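Sulfite reductase [ferredoxin] (Mycobacterium tuberculosis, PDB 1ZJ8) catalyses the six-electron reduction of sulfite to sulfide, using siroheme and a [4Fe-4S] cluster and drawing its electrons from reduced ferredoxin. Local coordinates at residues D194-W197 with A198-I202; H447-P450 with E451-R455; D404-A407 with G408-L412. All coordinates share one frame; numbering follows the deposited sequence.

Contact 1: D194-W197 with A198-I202; sequences DPTW and AIEEI
Glu-201 lays its aliphatic arm over one face of the Trp-197 indole, one turn earlier at the start of helix 196-206. Glu-201 CG lies 3.7 Å from the centroid of the Trp-197 six-membered ring and 20° off the ring normal, a CH-pi contact shifted toward the rim. With CG anti to the backbone N (chi1 -176°), the Trp-197 ring swings beside its own carbonyl carbon and toward the following turn; Glu-201 bends at chi2 to bring its carboxylate plane 37° from the ring. Thr-196 CG2 lies across the end of Glu-200, 3.8 Å from Glu-200 CD, while Thr-196 OG1 faces the Asp-194 carboxylate, at a modelled distance too short to rely on. Asp-194 OD1 accepts from Thr-196 N at 3.0 Å, met from above the carboxylate plane, in an Asx turn. Pro-195 holds the N-cap position, and its O takes Ala-198 N at 2.7 Å. This helix is the crossover of a beta-alpha-beta unit between strands 176-181 and 219-224; Pro-278 of helix 277-291 touches both Trp-197 and Glu-201. Glu-201 thus divides its chemistry: methylene to the indole, OE1 to salt bridges with Arg-204 and Arg-205, while the Asp-194 carboxylate would probably interact favourably with the helix dipole.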
ATOM      1  N   ASP A 194     -10.999 -19.017   0.655  1.00 30.11           N
ATOM      2  CA  ASP A 194      -9.981 -18.423   1.525  1.00 29.66           C
ATOM      3  C   ASP A 194      -8.621 -18.889   1.060  1.00 29.62           C
ATOM      4  O   ASP A 194      -8.210 -20.009   1.364  1.00 29.66           O
ATOM      5  CB  ASP A 194     -10.151 -18.802   2.987  1.00 29.38           C
ATOM      6  CG  ASP A 194      -9.080 -18.172   3.881  1.00 29.68           C
ATOM      7  OD1 ASP A 194      -8.330 -17.306   3.400  1.00 29.25           O
ATOM      8  OD2 ASP A 194      -8.979 -18.518   5.075  1.00 29.90           O
ATOM      9  N   PRO A 195      -7.875 -18.013   0.377  1.00 29.58           N
ATOM     10  CA  PRO A 195      -6.634 -18.446  -0.186  1.00 29.62           C
ATOM     11  C   PRO A 195      -5.466 -18.176   0.772  1.00 29.69           C
ATOM     12  O   PRO A 195      -4.305 -18.213   0.345  1.00 29.85           O
ATOM     13  CB  PRO A 195      -6.541 -17.575  -1.427  1.00 29.76           C
ATOM     14  CG  PRO A 195      -7.089 -16.261  -0.968  1.00 29.70           C
ATOM     15  CD  PRO A 195      -8.074 -16.572   0.149  1.00 29.65           C
ATOM     16  N   THR A 196      -5.760 -17.902   2.046  1.00 29.79           N
ATOM     17  CA  THR A 196      -4.714 -17.612   3.022  1.00 30.22           C
ATOM     18  C   THR A 196      -3.598 -18.636   2.942  1.00 30.69           C
ATOM     19  O   THR A 196      -2.426 -18.272   2.934  1.00 31.28           O
ATOM     20  CB  THR A 196      -5.225 -17.635   4.440  1.00 29.79           C
ATOM     21  OG1 THR A 196      -6.295 -16.706   4.566  1.00 29.78           O
ATOM     22  CG2 THR A 196      -4.099 -17.267   5.401  1.00 29.61           C
ATOM     23  N   TRP A 197      -3.961 -19.910   2.860  1.00 31.04           N
ATOM     24  CA  TRP A 197      -2.973 -20.957   2.676  1.00 31.70           C
ATOM     25  C   TRP A 197      -1.898 -20.631   1.636  1.00 32.35           C
ATOM     26  O   TRP A 197      -0.721 -20.957   1.847  1.00 33.26           O
ATOM     27  CB  TRP A 197      -3.632 -22.258   2.262  1.00 32.03           C
ATOM     28  CG  TRP A 197      -2.654 -23.365   2.172  1.00 32.37           C
ATOM     29  CD1 TRP A 197      -2.251 -24.186   3.183  1.00 32.69           C
ATOM     30  CD2 TRP A 197      -1.946 -23.786   1.004  1.00 33.45           C
ATOM     31  NE1 TRP A 197      -1.345 -25.105   2.717  1.00 32.62           N
ATOM     32  CE2 TRP A 197      -1.133 -24.876   1.380  1.00 33.72           C
ATOM     33  CE3 TRP A 197      -1.929 -23.355  -0.332  1.00 33.24           C
ATOM     34  CZ2 TRP A 197      -0.299 -25.533   0.469  1.00 32.78           C
ATOM     35  CZ3 TRP A 197      -1.117 -24.014  -1.234  1.00 32.57           C
ATOM     36  CH2 TRP A 197      -0.310 -25.089  -0.828  1.00 33.13           C
ATOM     37  N   ALA A 198      -2.284 -20.030   0.512  1.00 32.32           N
ATOM     38  CA  ALA A 198      -1.312 -19.739  -0.539  1.00 32.62           C
ATOM     39  C   ALA A 198      -0.312 -18.683  -0.074  1.00 32.98           C
ATOM     40  O   ALA A 198       0.876 -18.775  -0.371  1.00 33.36           O
ATOM     41  CB  ALA A 198      -2.013 -19.293  -1.824  1.00 32.30           C
ATOM     42  N   ILE A 199      -0.808 -17.676   0.640  1.00 33.42           N
ATOM     43  CA  ILE A 199       0.007 -16.541   1.077  1.00 33.62           C
ATOM     44  C   ILE A 199       0.998 -17.043   2.057  1.00 34.18           C
ATOM     45  O   ILE A 199       2.157 -16.648   2.038  1.00 34.31           O
ATOM     46  CB  ILE A 199      -0.841 -15.444   1.781  1.00 33.73           C
ATOM     47  CG1 ILE A 199      -1.800 -14.815   0.761  1.00 33.61           C
ATOM     48  CG2 ILE A 199       0.078 -14.395   2.482  1.00 32.98           C
ATOM     49  CD1 ILE A 199      -2.547 -13.586   1.239  1.00 33.89           C
ATOM     50  N   GLU A 200       0.525 -17.915   2.932  1.00 34.65           N
ATOM     51  CA  GLU A 200       1.359 -18.444   3.967  1.00 35.39           C
ATOM     52  C   GLU A 200       2.464 -19.285   3.397  1.00 35.44           C
ATOM     53  O   GLU A 200       3.595 -19.135   3.827  1.00 35.72           O
ATOM     54  CB  GLU A 200       0.502 -19.207   4.959  1.00 35.48           C
ATOM     55  CG  GLU A 200      -0.364 -18.255   5.780  1.00 35.80           C
ATOM     56  CD  GLU A 200      -1.060 -18.952   6.934  1.00 36.61           C
ATOM     57  OE1 GLU A 200      -1.296 -20.185   6.855  1.00 39.47           O
ATOM     58  OE2 GLU A 200      -1.380 -18.260   7.923  1.00 38.38           O
ATOM     59  N   GLU A 201       2.156 -20.123   2.407  1.00 35.88           N
ATOM     60  CA  GLU A 201       3.188 -20.917   1.708  1.00 36.25           C
ATOM     61  C   GLU A 201       4.227 -20.055   0.972  1.00 36.45           C
ATOM     62  O   GLU A 201       5.431 -20.321   1.045  1.00 36.45           O
ATOM     63  CB  GLU A 201       2.549 -21.889   0.713  1.00 36.60           C
ATOM     64  CG  GLU A 201       2.090 -23.197   1.309  1.00 37.68           C
ATOM     65  CD  GLU A 201       3.207 -23.879   2.046  1.00 40.72           C
ATOM     66  OE1 GLU A 201       4.343 -23.867   1.525  1.00 40.65           O
ATOM     67  OE2 GLU A 201       2.959 -24.406   3.160  1.00 43.57           O
ATOM     68  N   ILE A 202       3.765 -19.022   0.273  1.00 36.33           N
ATOM     69  CA  ILE A 202       4.678 -18.146  -0.447  1.00 36.51           C
ATOM     70  C   ILE A 202       5.703 -17.536   0.510  1.00 36.59           C
ATOM     71  O   ILE A 202       6.888 -17.453   0.189  1.00 36.53           O
ATOM     72  CB  ILE A 202       3.914 -17.039  -1.222  1.00 36.73           C
ATOM     73  CG1 ILE A 202       3.330 -17.617  -2.515  1.00 35.99           C
ATOM     74  CG2 ILE A 202       4.833 -15.802  -1.496  1.00 36.51           C
ATOM     75  CD1 ILE A 202       2.262 -16.767  -3.125  1.00 36.02           C
TER

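Contact 2: H447-P450 with E451-R455; sequences HLVP and ELERR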
ATOM      1  N   HIS A 447      -6.237  17.349  10.201  1.00 33.19           N
ATOM      2  CA  HIS A 447      -7.021  18.578  10.327  1.00 33.12           C
ATOM      3  C   HIS A 447      -8.087  18.677   9.254  1.00 32.82           C
ATOM      4  O   HIS A 447      -9.114  19.335   9.450  1.00 32.80           O
ATOM      5  CB  HIS A 447      -6.113  19.813  10.162  1.00 33.24           C
ATOM      6  CG  HIS A 447      -5.045  19.949  11.212  1.00 35.02           C
ATOM      7  ND1 HIS A 447      -3.824  19.301  11.131  1.00 35.78           N
ATOM      8  CD2 HIS A 447      -5.005  20.683  12.354  1.00 35.48           C
ATOM      9  CE1 HIS A 447      -3.091  19.615  12.185  1.00 34.61           C
ATOM     10  NE2 HIS A 447      -3.783  20.449  12.943  1.00 35.15           N
ATOM     11  N   LEU A 448      -7.833  18.045   8.109  1.00 32.57           N
ATOM     12  CA  LEU A 448      -8.641  18.275   6.924  1.00 32.37           C
ATOM     13  C   LEU A 448      -9.940  17.506   6.999  1.00 32.15           C
ATOM     14  O   LEU A 448     -10.983  18.045   6.642  1.00 32.27           O
ATOM     15  CB  LEU A 448      -7.845  17.915   5.678  1.00 32.62           C
ATOM     16  CG  LEU A 448      -8.511  18.155   4.322  1.00 32.90           C
ATOM     17  CD1 LEU A 448      -8.942  19.607   4.164  1.00 32.73           C
ATOM     18  CD2 LEU A 448      -7.562  17.718   3.205  1.00 32.49           C
ATOM     19  N   VAL A 449      -9.876  16.266   7.489  1.00 31.91           N
ATOM     20  CA  VAL A 449     -11.058  15.423   7.666  1.00 31.80           C
ATOM     21  C   VAL A 449     -12.137  16.114   8.536  1.00 31.65           C
ATOM     22  O   VAL A 449     -13.275  16.258   8.090  1.00 31.76           O
ATOM     23  CB  VAL A 449     -10.663  14.022   8.208  1.00 31.79           C
ATOM     24  CG1 VAL A 449     -11.872  13.322   8.806  1.00 32.79           C
ATOM     25  CG2 VAL A 449     -10.035  13.174   7.108  1.00 30.55           C
ATOM     26  N   PRO A 450     -11.786  16.560   9.759  1.00 31.91           N
ATOM     27  CA  PRO A 450     -12.696  17.384  10.590  1.00 32.28           C
ATOM     28  C   PRO A 450     -13.241  18.633   9.907  1.00 32.56           C
ATOM     29  O   PRO A 450     -14.457  18.885   9.962  1.00 32.29           O
ATOM     30  CB  PRO A 450     -11.814  17.830  11.755  1.00 32.21           C
ATOM     31  CG  PRO A 450     -10.660  16.915  11.791  1.00 32.16           C
ATOM     32  CD  PRO A 450     -10.515  16.263  10.448  1.00 32.08           C
ATOM     33  N   GLU A 451     -12.358  19.404   9.274  1.00 33.18           N
ATOM     34  CA  GLU A 451     -12.800  20.581   8.501  1.00 33.97           C
ATOM     35  C   GLU A 451     -13.919  20.200   7.536  1.00 34.57           C
ATOM     36  O   GLU A 451     -15.021  20.736   7.632  1.00 34.80           O
ATOM     37  CB  GLU A 451     -11.662  21.238   7.713  1.00 34.05           C
ATOM     38  CG  GLU A 451     -12.072  22.595   7.131  1.00 33.87           C
ATOM     39  CD  GLU A 451     -10.998  23.246   6.273  1.00 34.48           C
ATOM     40  OE1 GLU A 451      -9.789  22.986   6.486  1.00 34.76           O
ATOM     41  OE2 GLU A 451     -11.385  24.019   5.369  1.00 34.69           O
ATOM     42  N   LEU A 452     -13.629  19.245   6.648  1.00 35.07           N
ATOM     43  CA  LEU A 452     -14.593  18.726   5.679  1.00 35.41           C
ATOM     44  C   LEU A 452     -15.865  18.229   6.351  1.00 36.04           C
ATOM     45  O   LEU A 452     -16.969  18.526   5.892  1.00 35.90           O
ATOM     46  CB  LEU A 452     -13.949  17.589   4.880  1.00 35.08           C
ATOM     47  CG  LEU A 452     -12.797  18.011   3.953  1.00 35.01           C
ATOM     48  CD1 LEU A 452     -12.148  16.823   3.249  1.00 33.87           C
ATOM     49  CD2 LEU A 452     -13.275  19.037   2.927  1.00 35.50           C
ATOM     50  N   GLU A 453     -15.701  17.485   7.443  1.00 36.76           N
ATOM     51  CA  GLU A 453     -16.827  16.945   8.187  1.00 37.45           C
ATOM     52  C   GLU A 453     -17.829  18.019   8.602  1.00 38.19           C
ATOM     53  O   GLU A 453     -19.015  17.891   8.342  1.00 38.88           O
ATOM     54  CB  GLU A 453     -16.318  16.187   9.411  1.00 37.20           C
ATOM     55  CG  GLU A 453     -16.010  14.722   9.142  1.00 37.19           C
ATOM     56  CD  GLU A 453     -15.311  14.037  10.314  1.00 37.24           C
ATOM     57  OE1 GLU A 453     -15.039  14.768  11.308  1.00 37.72           O
ATOM     58  OE2 GLU A 453     -15.042  12.795  10.239  1.00 33.78           O
ATOM     59  N   ARG A 454     -17.349  19.087   9.222  1.00 39.14           N
ATOM     60  CA  ARG A 454     -18.235  20.172   9.692  1.00 40.05           C
ATOM     61  C   ARG A 454     -18.586  21.171   8.583  1.00 40.62           C
ATOM     62  O   ARG A 454     -19.706  21.672   8.512  1.00 40.58           O
ATOM     63  CB  ARG A 454     -17.598  20.912  10.891  1.00 40.31           C
ATOM     64  CG  ARG A 454     -16.306  21.705  10.587  1.00 40.25           C
ATOM     65  CD  ARG A 454     -15.610  22.260  11.832  1.00 40.43           C
ATOM     66  NE  ARG A 454     -14.281  22.745  11.462  1.00 41.37           N
ATOM     67  CZ  ARG A 454     -13.122  22.122  11.696  1.00 42.54           C
ATOM     68  NH1 ARG A 454     -13.065  20.972  12.373  1.00 44.24           N
ATOM     69  NH2 ARG A 454     -11.992  22.663  11.256  1.00 40.94           N
ATOM     70  N   ARG A 455     -17.635  21.431   7.699  1.00 41.35           N
ATOM     71  CA  ARG A 455     -17.840  22.387   6.613  1.00 42.37           C
ATOM     72  C   ARG A 455     -18.898  21.959   5.570  1.00 43.26           C
ATOM     73  O   ARG A 455     -19.498  22.799   4.916  1.00 43.29           O
ATOM     74  CB  ARG A 455     -16.514  22.655   5.899  1.00 42.17           C
ATOM     75  CG  ARG A 455     -16.259  24.100   5.674  1.00 42.16           C
ATOM     76  CD  ARG A 455     -15.950  24.403   4.245  1.00 42.43           C
ATOM     77  NE  ARG A 455     -14.544  24.703   4.079  1.00 42.20           N
ATOM     78  CZ  ARG A 455     -14.080  25.631   3.261  1.00 41.38           C
ATOM     79  NH1 ARG A 455     -14.908  26.363   2.527  1.00 40.63           N
ATOM     80  NH2 ARG A 455     -12.779  25.837   3.194  1.00 41.57           N
TER
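Glu-451, first in the segment 451-455, stretches its extended chain past Leu-448, whose CD1 comes 4.2 Å from Glu-451 OE1. The other oxygen, Glu-451 OE2, faces the next turn and receives Arg-455 NH2 at 3.2 Å in a salt bridge, lying in the guanidinium plane at its edge. Leu-452 follows on the buried side, its CD1 4.0 Å from Leu-448 CG, the two leucines set obliquely to one another. Next, Glu-453 passes its chain across Val-449 and puts OE2 3.5 Å from Val-449 CG1; that same oxygen is gripped by Arg-422 in a salt bridge and by the Ser-419 hydroxyl, which probably stabilises its negative charge. Arg-454 has a first torsion (66°) that puts CG between backbone N and carbonyl carbon and lets the extended chain lie back over the turn before: Glu-451 CA sits over the centre of one guanidinium face, and Arg-454 NH1 lies 3.4 Å from Pro-450 CB. Pro-450 has no N-H to give, and the helix kinks there, yet its O still accepts Arg-454 N at 3.0 Å. Arg-455 also bridges Asp-534. Helix 442-455 rests Leu-448 and Leu-452 on helix 532-545, with Val-449 and Leu-452 also touching helix 420-424.

Contact 3: D404-A407 with G408-L412; sequences DLIA and GLDAL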
ATOM      1  N   ASP A 404     -20.006  -2.772  23.575  1.00 34.52           N
ATOM      2  CA  ASP A 404     -18.891  -2.326  24.433  1.00 34.66           C
ATOM      3  C   ASP A 404     -17.605  -2.118  23.649  1.00 34.35           C
ATOM      4  O   ASP A 404     -16.987  -1.064  23.777  1.00 34.55           O
ATOM      5  CB  ASP A 404     -18.675  -3.266  25.616  1.00 35.11           C
ATOM      6  CG  ASP A 404     -19.775  -3.127  26.672  1.00 36.86           C
ATOM      7  OD1 ASP A 404     -20.475  -2.083  26.714  1.00 39.75           O
ATOM      8  OD2 ASP A 404     -19.948  -4.073  27.461  1.00 38.78           O
ATOM      9  N   LEU A 405     -17.228  -3.084  22.810  1.00 33.97           N
ATOM     10  CA  LEU A 405     -16.085  -2.907  21.906  1.00 33.84           C
ATOM     11  C   LEU A 405     -16.189  -1.610  21.066  1.00 33.85           C
ATOM     12  O   LEU A 405     -15.297  -0.772  21.071  1.00 33.77           O
ATOM     13  CB  LEU A 405     -15.958  -4.097  20.963  1.00 33.64           C
ATOM     14  CG  LEU A 405     -14.680  -4.090  20.129  1.00 34.02           C
ATOM     15  CD1 LEU A 405     -13.497  -4.211  21.069  1.00 34.95           C
ATOM     16  CD2 LEU A 405     -14.642  -5.211  19.129  1.00 34.23           C
ATOM     17  N   ILE A 406     -17.290  -1.447  20.338  1.00 33.79           N
ATOM     18  CA  ILE A 406     -17.484  -0.250  19.508  1.00 33.83           C
ATOM     19  C   ILE A 406     -17.191   1.035  20.324  1.00 33.81           C
ATOM     20  O   ILE A 406     -16.504   1.942  19.845  1.00 34.11           O
ATOM     21  CB  ILE A 406     -18.948  -0.143  18.921  1.00 34.01           C
ATOM     22  CG1 ILE A 406     -19.378  -1.423  18.169  1.00 34.00           C
ATOM     23  CG2 ILE A 406     -19.107   1.109  18.038  1.00 33.02           C
ATOM     24  CD1 ILE A 406     -18.680  -1.674  16.874  1.00 34.38           C
ATOM     25  N   ALA A 407     -17.716   1.107  21.547  1.00 33.55           N
ATOM     26  CA  ALA A 407     -17.576   2.311  22.359  1.00 33.65           C
ATOM     27  C   ALA A 407     -16.106   2.537  22.740  1.00 33.69           C
ATOM     28  O   ALA A 407     -15.555   3.628  22.549  1.00 33.82           O
ATOM     29  CB  ALA A 407     -18.454   2.241  23.596  1.00 33.25           C
ATOM     30  N   GLY A 408     -15.463   1.497  23.245  1.00 33.59           N
ATOM     31  CA  GLY A 408     -14.032   1.554  23.502  1.00 33.94           C
ATOM     32  C   GLY A 408     -13.218   2.060  22.324  1.00 34.36           C
ATOM     33  O   GLY A 408     -12.304   2.874  22.503  1.00 34.78           O
ATOM     34  N   LEU A 409     -13.549   1.572  21.122  1.00 34.65           N
ATOM     35  CA  LEU A 409     -12.847   1.927  19.906  1.00 34.74           C
ATOM     36  C   LEU A 409     -13.048   3.397  19.574  1.00 34.86           C
ATOM     37  O   LEU A 409     -12.115   4.092  19.188  1.00 34.22           O
ATOM     38  CB  LEU A 409     -13.347   1.050  18.756  1.00 34.90           C
ATOM     39  CG  LEU A 409     -12.888  -0.414  18.777  1.00 34.88           C
ATOM     40  CD1 LEU A 409     -13.627  -1.194  17.731  1.00 35.56           C
ATOM     41  CD2 LEU A 409     -11.411  -0.548  18.535  1.00 34.58           C
ATOM     42  N   ASP A 410     -14.283   3.859  19.726  1.00 35.73           N
ATOM     43  CA  ASP A 410     -14.608   5.293  19.576  1.00 36.40           C
ATOM     44  C   ASP A 410     -13.790   6.163  20.534  1.00 36.10           C
ATOM     45  O   ASP A 410     -13.239   7.172  20.142  1.00 35.61           O
ATOM     46  CB  ASP A 410     -16.116   5.570  19.831  1.00 37.30           C
ATOM     47  CG  ASP A 410     -16.992   5.365  18.588  1.00 40.16           C
ATOM     48  OD1 ASP A 410     -16.478   5.381  17.439  1.00 43.46           O
ATOM     49  OD2 ASP A 410     -18.224   5.199  18.773  1.00 44.56           O
ATOM     50  N   ALA A 411     -13.732   5.764  21.801  1.00 35.94           N
ATOM     51  CA  ALA A 411     -12.986   6.525  22.787  1.00 35.83           C
ATOM     52  C   ALA A 411     -11.492   6.676  22.417  1.00 35.99           C
ATOM     53  O   ALA A 411     -10.851   7.619  22.861  1.00 36.28           O
ATOM     54  CB  ALA A 411     -13.148   5.914  24.127  1.00 35.51           C
ATOM     55  N   LEU A 412     -10.949   5.758  21.613  1.00 35.89           N
ATOM     56  CA  LEU A 412      -9.593   5.902  21.055  1.00 35.63           C
ATOM     57  C   LEU A 412      -9.559   6.619  19.701  1.00 35.65           C
ATOM     58  O   LEU A 412      -8.501   6.753  19.110  1.00 35.58           O
ATOM     59  CB  LEU A 412      -8.951   4.540  20.852  1.00 35.79           C
ATOM     60  CG  LEU A 412      -8.707   3.690  22.086  1.00 35.69           C
ATOM     61  CD1 LEU A 412      -8.622   2.247  21.657  1.00 36.40           C
ATOM     62  CD2 LEU A 412      -7.436   4.123  22.758  1.00 35.54           C
TER
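Leu-405 and Leu-409 form an i to i+4 pair on the inner side of helix 399-411, an amphipathic helix of a nitrite/sulfite reductase ferredoxin-like half domain. The two side chains lean toward each other by different first torsions. Leu-405 has CG anti to the backbone N (chi1 -172°) and reaches forward, whereas Leu-409 keeps CG beside its backbone N (chi1 -73°) and reaches back, bringing Leu-409 CD1 to 3.9 Å from Leu-405 CG. Both are buried, and both touch Leu-375 of helix 366-379; Leu-409 also meets Val-355 and Val-357 of strand 353-357, so the pair lies where this helix packs on the sheet and on its neighbouring helix. Ile-406 widens the apolar surface by touching Val-355.

The outer side is much looser. Asp-404, Ala-407, Asp-410 and Ala-411 are exposed, and across this part the backbone does most of the joining. Gly-408 N is bound to Asp-404 O at 3.0 Å and Ala-411 N to Ala-407 O at 2.9 Å, while Gly-408 brings no side chain to the surface between them. Asp-410 makes a slight side-chain approach, its OD2 4.2 Å from Ile-406 CG2. Regular bonding fades at the last residue: Leu-412 N makes two weak bonds, to Gly-408 O at 3.3 Å and to Leu-409 O at 3.2 Å.

How the contacts relate
Each contact is local to one helix or its end, contact 1 at the start of one and contact 3 running off the end of another; all are partly buried, away from the siroheme and the [4Fe-4S] cluster. Contacts 2 and 3 share one side of the molecule, their nearest atoms about 10 Å apart, whereas contacts 1 and 2 lie on opposite sides of the chain's centre, about 40 Å between centres. Contacts 1 and 2 fall in the two 4Fe-4S domains of the family, contact 3 in a ferredoxin-like half domain. Contact 1 offers an Asx turn and an aromatic face, contact 2 combines a buried leucine pair with salt bridges, and contact 3, with four exposed residues against two in each of the others, is held by leucines and backbone bonds.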